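Local coordinates for protein N-isopropylammelide isopropylaminohydrolase (Burkholderia multivorans ATCC 17616, PDB 6NBO) that belongs to the amidohydrolase family of metal-dependent enzymes, with a TIM-barrel core, and is modelled here with bound zinc ions, at residues L217-R222 against A251-D256; S229-L234 against L266-E271. All blocks are in the same frame, centred on the assembly; numbering follows the deposited sequence.

Contact 1. Residues L217-R222 against A251-D256; sequences LHLHER and AFCLGD. With ZN (zinc ion), chain B.
The Phe252 ring presents CE2 to the edge of the His220 ring, in the imidazole plane and 3.9 Å from His220 CD2; at its own edge, near its plane, sits His220 O, 3.6 Å from Phe252 CD2. The side chains lie side by side, pointing the same way. The guanidinium of Arg222, turned 88° from the Phe252 ring, takes the Asp256 carboxylate at its edge, nearly coplanar. It grips side-on: Arg222 NE reaches the syn lone pair of Asp256 OD2 at 2.8 Å, while Arg222 NH2 meets Asp256 OD1 on the syn side but tilted out of the carboxylate plane. Bends at chi2 (-75°) and chi3 (-52°) turn CD and then NE, the latter to Asp256 OD2, which also accepts from Gly223 N. The contact lies where strand 215-219 of the TIM barrel runs into a loop, beside that after neighbouring strand 246-250. His218, on strand 215-219, binds zinc through NE2 at 2.3 Å, alongside His65, His67 and Asp304. One residue on, Leu219 O takes a weak hydrogen bond of 3.0 Å from Ala251 N. A water donates to Leu219 O and Glu221 O and accepts from Cys253 N, joining both backbones, while Glu221 OE1 is hydrogen-bonded to Ser229 OG.

Contact 2. Residues S229-L234 against L266-E271; sequences SLDLIL and LARMAE
Helix segments 229-234 and 266-271 run in nearly the same direction, their axes inclined by 25° and 10.9 Å apart at closest approach, with Leu234 and Met269 the nearest pair of CA atoms. Side chains bridge that spacing. Leu234 packs its CD1 against Met269 CG at 3.8 Å, and the same CD1 lies over the centre of one face of the Arg268 guanidinium, 4.2 Å above its plane. Its CB adds a contact of 3.7 Å to Arg268 NH2. Leu230 reaches across with CD2 to Met269 SD, 4.2 Å away, the two side chains crossing at about a right angle. Asp231 CG stands anti to the backbone N (chi1 172°), and OD1 meets Arg268 end-on: NH1 lies 2.7 Å from this oxygen, on its anti lone pair, and NH2 2.8 Å from it, 32° out of the carboxylate plane. The helices belong to the outer layer of the TIM barrel; Leu230 also touches Ile248 of strand 246-250. Asp231 OD2 accepts from Gln235 NE2, leaving neither carboxylate oxygen without a donor. Two guanidinium nitrogens converging on one oxygen probably concentrate negative charge on OD1, and the salt bridge ties the helices together alongside the apolar Leu-Met packing.

The centres of the two contacts lie 12 Å apart, on the same side of the chain's centre. Their segments alternate along the sequence: 217-222, then 229-234, 251-256 and 266-271. Strand 215-219 leads into helix 223-239, and helix 253-256 precedes helix 259-272, so each contact pairs parts of the same two successive stretches of the barrel, contact 1 where the chain leaves the strands near the zinc site and contact 2 between the outer helices. They also touch directly: Leu219 CD2 packs 4.0 Å from Leu230 CB, and Leu217 CD1 lies 3.9 Å from Ile233 CD1. The metal-bearing strand is thereby backed by the helix that takes part in contact 2.

Contact 1. Residues L217-R222 against A251-D256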
ATOM      1  N   LEU A 217      -9.103   2.747  -7.521  1.00 20.72           N
ATOM      2  CA  LEU A 217      -9.603   2.047  -8.699  1.00 22.33           C
ATOM      3  C   LEU A 217      -8.448   1.388  -9.444  1.00 23.13           C
ATOM      4  O   LEU A 217      -7.458   2.049  -9.752  1.00 24.89           O
ATOM      5  CB  LEU A 217     -10.350   3.026  -9.617  1.00 18.59           C
ATOM      6  CG  LEU A 217     -11.517   3.747  -8.940  1.00 22.09           C
ATOM      7  CD1 LEU A 217     -12.085   4.820  -9.847  1.00 29.25           C
ATOM      8  CD2 LEU A 217     -12.606   2.749  -8.529  1.00 26.83           C
ATOM      9  N   HIS A 218      -8.574   0.081  -9.713  1.00 21.70           N
ATOM     10  CA  HIS A 218      -7.641  -0.621 -10.590  1.00 22.84           C
ATOM     11  C   HIS A 218      -7.874  -0.176 -12.030  1.00 23.61           C
ATOM     12  O   HIS A 218      -8.972  -0.348 -12.563  1.00 26.46           O
ATOM     13  CB  HIS A 218      -7.846  -2.140 -10.503  1.00 24.00           C
ATOM     14  CG  HIS A 218      -7.274  -2.790  -9.280  1.00 26.78           C
ATOM     15  ND1 HIS A 218      -7.755  -2.546  -8.013  1.00 27.55           N
ATOM     16  CD2 HIS A 218      -6.294  -3.720  -9.138  1.00 25.29           C
ATOM     17  CE1 HIS A 218      -7.084  -3.280  -7.138  1.00 30.49           C
ATOM     18  NE2 HIS A 218      -6.193  -4.003  -7.797  1.00 29.62           N
ATOM     19  N   LEU A 219      -6.846   0.350 -12.691  1.00 21.67           N
ATOM     20  CA  LEU A 219      -6.975   0.741 -14.091  1.00 22.94           C
ATOM     21  C   LEU A 219      -5.877   0.029 -14.870  1.00 29.17           C
ATOM     22  O   LEU A 219      -4.746   0.522 -14.941  1.00 27.34           O
ATOM     23  CB  LEU A 219      -6.904   2.264 -14.267  1.00 21.50           C
ATOM     24  CG  LEU A 219      -7.281   2.698 -15.691  1.00 27.50           C
ATOM     25  CD1 LEU A 219      -8.712   2.260 -16.035  1.00 25.25           C
ATOM     26  CD2 LEU A 219      -7.119   4.195 -15.895  1.00 28.89           C
ATOM     27  N   HIS A 220      -6.213  -1.133 -15.436  1.00 24.96           N
ATOM     28  CA  HIS A 220      -5.285  -1.875 -16.283  1.00 27.59           C
ATOM     29  C   HIS A 220      -5.386  -1.488 -17.747  1.00 28.64           C
ATOM     30  O   HIS A 220      -4.543  -1.925 -18.540  1.00 29.42           O
ATOM     31  CB  HIS A 220      -5.541  -3.384 -16.223  1.00 32.78           C
ATOM     32  CG  HIS A 220      -5.705  -3.933 -14.847  1.00 35.52           C
ATOM     33  ND1 HIS A 220      -6.941  -4.123 -14.267  1.00 38.91           N
ATOM     34  CD2 HIS A 220      -4.791  -4.361 -13.945  1.00 36.14           C
ATOM     35  CE1 HIS A 220      -6.781  -4.638 -13.061  1.00 37.25           C
ATOM     36  NE2 HIS A 220      -5.487  -4.786 -12.841  1.00 36.61           N
ATOM     37  N   GLU A 221      -6.411  -0.732 -18.126  1.00 26.72           N
ATOM     38  CA  GLU A 221      -6.694  -0.513 -19.537  1.00 27.37           C
ATOM     39  C   GLU A 221      -5.521   0.182 -20.207  1.00 29.69           C
ATOM     40  O   GLU A 221      -4.935   1.122 -19.666  1.00 30.14           O
ATOM     41  CB  GLU A 221      -7.970   0.303 -19.697  1.00 26.54           C
ATOM     42  CG  GLU A 221      -9.203  -0.406 -19.151  1.00 22.27           C
ATOM     43  CD  GLU A 221     -10.436   0.469 -19.197  1.00 25.59           C
ATOM     44  OE1 GLU A 221     -10.305   1.676 -19.502  1.00 26.14           O
ATOM     45  OE2 GLU A 221     -11.537  -0.053 -18.961  1.00 28.22           O
ATOM     46  N   ARG A 222      -5.173  -0.298 -21.391  1.00 34.57           N
ATOM     47  CA  ARG A 222      -4.002   0.183 -22.095  1.00 33.52           C
ATOM     48  C   ARG A 222      -4.369   1.309 -23.048  1.00 33.42           C
ATOM     49  O   ARG A 222      -5.505   1.396 -23.528  1.00 30.99           O
ATOM     50  CB  ARG A 222      -3.358  -0.971 -22.857  1.00 34.73           C
ATOM     51  CG  ARG A 222      -2.967  -2.125 -21.951  1.00 36.79           C
ATOM     52  CD  ARG A 222      -1.719  -1.765 -21.154  1.00 32.51           C
ATOM     53  NE  ARG A 222      -0.679  -1.289 -22.060  1.00 39.86           N
ATOM     54  CZ  ARG A 222       0.129  -2.091 -22.743  1.00 44.22           C
ATOM     55  NH1 ARG A 222       0.032  -3.408 -22.599  1.00 48.23           N
ATOM     56  NH2 ARG A 222       1.036  -1.580 -23.562  1.00 39.10           N
ATOM     57  N   ALA A 251      -2.440   1.949 -13.571  1.00 26.80           N
ATOM     58  CA  ALA A 251      -2.402   3.089 -14.486  1.00 27.90           C
ATOM     59  C   ALA A 251      -1.399   2.875 -15.616  1.00 27.04           C
ATOM     60  O   ALA A 251      -0.690   3.802 -16.017  1.00 25.98           O
ATOM     61  CB  ALA A 251      -2.097   4.385 -13.733  1.00 27.33           C
ATOM     62  N   PHE A 252      -1.351   1.640 -16.138  1.00 23.59           N
ATOM     63  CA  PHE A 252      -0.413   1.290 -17.202  1.00 25.13           C
ATOM     64  C   PHE A 252      -0.513   2.230 -18.399  1.00 32.17           C
ATOM     65  O   PHE A 252       0.490   2.458 -19.088  1.00 31.82           O
ATOM     66  CB  PHE A 252      -0.653  -0.147 -17.678  1.00 30.23           C
ATOM     67  CG  PHE A 252      -0.601  -1.173 -16.589  1.00 31.32           C
ATOM     68  CD1 PHE A 252       0.307  -1.066 -15.549  1.00 34.32           C
ATOM     69  CD2 PHE A 252      -1.463  -2.255 -16.611  1.00 34.63           C
ATOM     70  CE1 PHE A 252       0.351  -2.023 -14.545  1.00 37.32           C
ATOM     71  CE2 PHE A 252      -1.426  -3.214 -15.617  1.00 37.60           C
ATOM     72  CZ  PHE A 252      -0.517  -3.102 -14.583  1.00 38.64           C
ATOM     73  N   CYS A 253      -1.702   2.767 -18.683  1.00 29.25           N
ATOM     74  CA  CYS A 253      -1.837   3.596 -19.881  1.00 27.52           C
ATOM     75  C   CYS A 253      -0.947   4.829 -19.830  1.00 33.14           C
ATOM     76  O   CYS A 253      -0.604   5.373 -20.885  1.00 33.51           O
ATOM     77  CB  CYS A 253      -3.297   4.016 -20.087  1.00 29.72           C
ATOM     78  SG  CYS A 253      -3.975   5.110 -18.806  1.00 32.00           S
ATOM     79  N   LEU A 254      -0.550   5.267 -18.632  1.00 33.22           N
ATOM     80  CA  LEU A 254       0.349   6.406 -18.509  1.00 31.82           C
ATOM     81  C   LEU A 254       1.735   6.099 -19.059  1.00 32.49           C
ATOM     82  O   LEU A 254       2.499   7.029 -19.333  1.00 41.86           O
ATOM     83  CB  LEU A 254       0.437   6.847 -17.040  1.00 27.89           C
ATOM     84  CG  LEU A 254      -0.841   7.419 -16.402  1.00 27.92           C
ATOM     85  CD1 LEU A 254      -0.674   7.661 -14.890  1.00 29.19           C
ATOM     86  CD2 LEU A 254      -1.258   8.711 -17.096  1.00 31.86           C
ATOM     87  N   GLY A 255       2.079   4.825 -19.229  1.00 32.42           N
ATOM     88  CA  GLY A 255       3.277   4.460 -19.958  1.00 33.58           C
ATOM     89  C   GLY A 255       3.088   4.280 -21.446  1.00 35.01           C
ATOM     90  O   GLY A 255       4.078   4.214 -22.179  1.00 37.31           O
ATOM     91  N   ASP A 256       1.837   4.212 -21.920  1.00 33.55           N
ATOM     92  CA  ASP A 256       1.550   4.086 -23.351  1.00 33.15           C
ATOM     93  C   ASP A 256       1.437   5.426 -24.066  1.00 39.36           C
ATOM     94  O   ASP A 256       1.744   5.514 -25.264  1.00 39.93           O
ATOM     95  CB  ASP A 256       0.230   3.336 -23.575  1.00 35.15           C
ATOM     96  CG  ASP A 256       0.271   1.908 -23.090  1.00 37.03           C
ATOM     97  OD1 ASP A 256       1.275   1.212 -23.331  1.00 40.91           O
ATOM     98  OD2 ASP A 256      -0.718   1.472 -22.477  1.00 35.64           O
TER
HETATM   99 ZN    ZN B 401      -4.244  -5.072  -7.330  0.76 29.78          ZN
HETATM  100  O   HOH W   1      -4.227   2.068 -17.350  1.00 28.04           O

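Contact 2. Residues S229-L234 against L266-E271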
ATOM      1  N   SER A 229     -10.908   6.262 -19.876  1.00 23.41           N
ATOM      2  CA  SER A 229     -11.487   5.940 -18.578  1.00 25.53           C
ATOM      3  C   SER A 229     -10.934   6.851 -17.495  1.00 26.29           C
ATOM      4  O   SER A 229     -11.681   7.316 -16.626  1.00 27.47           O
ATOM      5  CB  SER A 229     -11.218   4.477 -18.217  1.00 29.06           C
ATOM      6  OG  SER A 229     -11.985   3.603 -19.016  1.00 29.15           O
ATOM      7  N   LEU A 230      -9.624   7.099 -17.525  1.00 24.16           N
ATOM      8  CA  LEU A 230      -9.005   7.998 -16.553  1.00 28.82           C
ATOM      9  C   LEU A 230      -9.621   9.392 -16.617  1.00 30.34           C
ATOM     10  O   LEU A 230      -9.908  10.004 -15.579  1.00 26.58           O
ATOM     11  CB  LEU A 230      -7.495   8.065 -16.800  1.00 26.56           C
ATOM     12  CG  LEU A 230      -6.680   8.894 -15.799  1.00 30.40           C
ATOM     13  CD1 LEU A 230      -7.039   8.529 -14.349  1.00 25.82           C
ATOM     14  CD2 LEU A 230      -5.187   8.720 -16.046  1.00 29.26           C
ATOM     15  N   ASP A 231      -9.842   9.909 -17.826  1.00 27.73           N
ATOM     16  CA  ASP A 231     -10.480  11.215 -17.959  1.00 29.53           C
ATOM     17  C   ASP A 231     -11.857  11.223 -17.313  1.00 30.17           C
ATOM     18  O   ASP A 231     -12.218  12.182 -16.618  1.00 29.84           O
ATOM     19  CB  ASP A 231     -10.583  11.608 -19.431  1.00 30.88           C
ATOM     20  CG  ASP A 231     -11.419  12.862 -19.633  1.00 38.77           C
ATOM     21  OD1 ASP A 231     -11.022  13.924 -19.130  1.00 34.22           O
ATOM     22  OD2 ASP A 231     -12.482  12.783 -20.274  1.00 42.16           O
ATOM     23  N   LEU A 232     -12.644  10.166 -17.551  1.00 25.63           N
ATOM     24  CA  LEU A 232     -13.960  10.052 -16.927  0.54 29.25           C
ATOM     25  C   LEU A 232     -13.851  10.085 -15.411  1.00 30.97           C
ATOM     26  O   LEU A 232     -14.610  10.792 -14.737  1.00 29.11           O
ATOM     27  CB  LEU A 232     -14.652   8.758 -17.364  0.54 30.83           C
ATOM     28  CG  LEU A 232     -15.307   8.677 -18.739  0.54 35.22           C
ATOM     29  CD1 LEU A 232     -16.004   7.332 -18.873  0.54 30.95           C
ATOM     30  CD2 LEU A 232     -16.300   9.810 -18.915  0.54 38.34           C
ATOM     31  N   ILE A 233     -12.921   9.307 -14.857  1.00 27.87           N
ATOM     32  CA  ILE A 233     -12.737   9.240 -13.411  1.00 23.82           C
ATOM     33  C   ILE A 233     -12.366  10.612 -12.851  1.00 27.94           C
ATOM     34  O   ILE A 233     -12.915  11.062 -11.838  1.00 28.22           O
ATOM     35  CB  ILE A 233     -11.676   8.180 -13.079  1.00 24.86           C
ATOM     36  CG1 ILE A 233     -12.233   6.781 -13.373  1.00 25.09           C
ATOM     37  CG2 ILE A 233     -11.214   8.307 -11.632  1.00 23.71           C
ATOM     38  CD1 ILE A 233     -11.162   5.720 -13.546  1.00 25.32           C
ATOM     39  N   LEU A 234     -11.428  11.297 -13.510  1.00 26.53           N
ATOM     40  CA  LEU A 234     -10.995  12.607 -13.026  1.00 27.50           C
ATOM     41  C   LEU A 234     -12.108  13.646 -13.149  1.00 29.02           C
ATOM     42  O   LEU A 234     -12.248  14.520 -12.284  1.00 31.16           O
ATOM     43  CB  LEU A 234      -9.747  13.057 -13.792  1.00 30.62           C
ATOM     44  CG  LEU A 234      -8.510  12.159 -13.634  1.00 30.01           C
ATOM     45  CD1 LEU A 234      -7.372  12.648 -14.507  1.00 30.56           C
ATOM     46  CD2 LEU A 234      -8.073  12.088 -12.177  1.00 31.76           C
ATOM     47  N   LEU A 266      -1.526  13.847 -15.910  1.00 28.98           N
ATOM     48  CA  LEU A 266      -0.838  13.939 -14.630  1.00 27.70           C
ATOM     49  C   LEU A 266      -1.070  15.295 -13.981  1.00 34.30           C
ATOM     50  O   LEU A 266      -1.202  15.388 -12.757  1.00 29.49           O
ATOM     51  CB  LEU A 266       0.654  13.691 -14.822  1.00 31.07           C
ATOM     52  CG  LEU A 266       1.089  12.275 -15.174  1.00 29.20           C
ATOM     53  CD1 LEU A 266       2.588  12.305 -15.477  1.00 30.01           C
ATOM     54  CD2 LEU A 266       0.769  11.308 -14.031  1.00 27.40           C
ATOM     55  N   ALA A 267      -1.110  16.363 -14.787  1.00 31.54           N
ATOM     56  CA  ALA A 267      -1.379  17.687 -14.235  1.00 35.69           C
ATOM     57  C   ALA A 267      -2.736  17.719 -13.549  1.00 31.22           C
ATOM     58  O   ALA A 267      -2.870  18.265 -12.449  1.00 33.23           O
ATOM     59  CB  ALA A 267      -1.303  18.752 -15.333  1.00 37.01           C
ATOM     60  N   ARG A 268      -3.743  17.089 -14.162  1.00 31.49           N
ATOM     61  CA  ARG A 268      -5.070  17.044 -13.560  1.00 35.65           C
ATOM     62  C   ARG A 268      -5.064  16.229 -12.281  1.00 33.30           C
ATOM     63  O   ARG A 268      -5.689  16.623 -11.287  1.00 29.70           O
ATOM     64  CB  ARG A 268      -6.077  16.468 -14.554  1.00 33.13           C
ATOM     65  CG  ARG A 268      -6.318  17.392 -15.738  1.00 36.42           C
ATOM     66  CD  ARG A 268      -7.060  16.675 -16.846  1.00 39.13           C
ATOM     67  NE  ARG A 268      -8.403  16.282 -16.434  1.00 38.05           N
ATOM     68  CZ  ARG A 268      -9.190  15.499 -17.154  1.00 40.21           C
ATOM     69  NH1 ARG A 268      -8.753  15.029 -18.311  1.00 42.01           N
ATOM     70  NH2 ARG A 268     -10.400  15.181 -16.714  1.00 38.57           N
ATOM     71  N   MET A 269      -4.373  15.083 -12.290  1.00 27.89           N
ATOM     72  CA  MET A 269      -4.262  14.285 -11.077  1.00 27.41           C
ATOM     73  C   MET A 269      -3.597  15.071  -9.952  1.00 32.35           C
ATOM     74  O   MET A 269      -4.049  15.025  -8.803  1.00 30.51           O
ATOM     75  CB  MET A 269      -3.492  12.994 -11.378  1.00 26.80           C
ATOM     76  CG  MET A 269      -4.176  12.158 -12.462  1.00 30.17           C
ATOM     77  SD  MET A 269      -3.137  10.831 -13.072  1.00 30.97           S
ATOM     78  CE  MET A 269      -2.948   9.923 -11.563  1.00 29.68           C
ATOM     79  N   ALA A 270      -2.523  15.802 -10.256  1.00 28.50           N
ATOM     80  CA  ALA A 270      -1.866  16.587  -9.218  1.00 28.36           C
ATOM     81  C   ALA A 270      -2.829  17.612  -8.627  1.00 37.97           C
ATOM     82  O   ALA A 270      -2.936  17.755  -7.403  1.00 33.19           O
ATOM     83  CB  ALA A 270      -0.630  17.285  -9.788  1.00 31.84           C
ATOM     84  N   GLU A 271      -3.543  18.331  -9.499  1.00 32.48           N
ATOM     85  CA  GLU A 271      -4.514  19.328  -9.057  1.00 35.46           C
ATOM     86  C   GLU A 271      -5.554  18.721  -8.118  1.00 38.67           C
ATOM     87  O   GLU A 271      -5.928  19.338  -7.115  1.00 37.91           O
ATOM     88  CB  GLU A 271      -5.182  19.961 -10.282  1.00 43.08           C
ATOM     89  CG  GLU A 271      -6.272  20.968  -9.962  1.00 58.08           C
ATOM     90  CD  GLU A 271      -5.777  22.100  -9.083  1.00 68.01           C
ATOM     91  OE1 GLU A 271      -4.645  22.580  -9.308  1.00 71.62           O
ATOM     92  OE2 GLU A 271      -6.514  22.505  -8.158  1.00 70.81           O
TER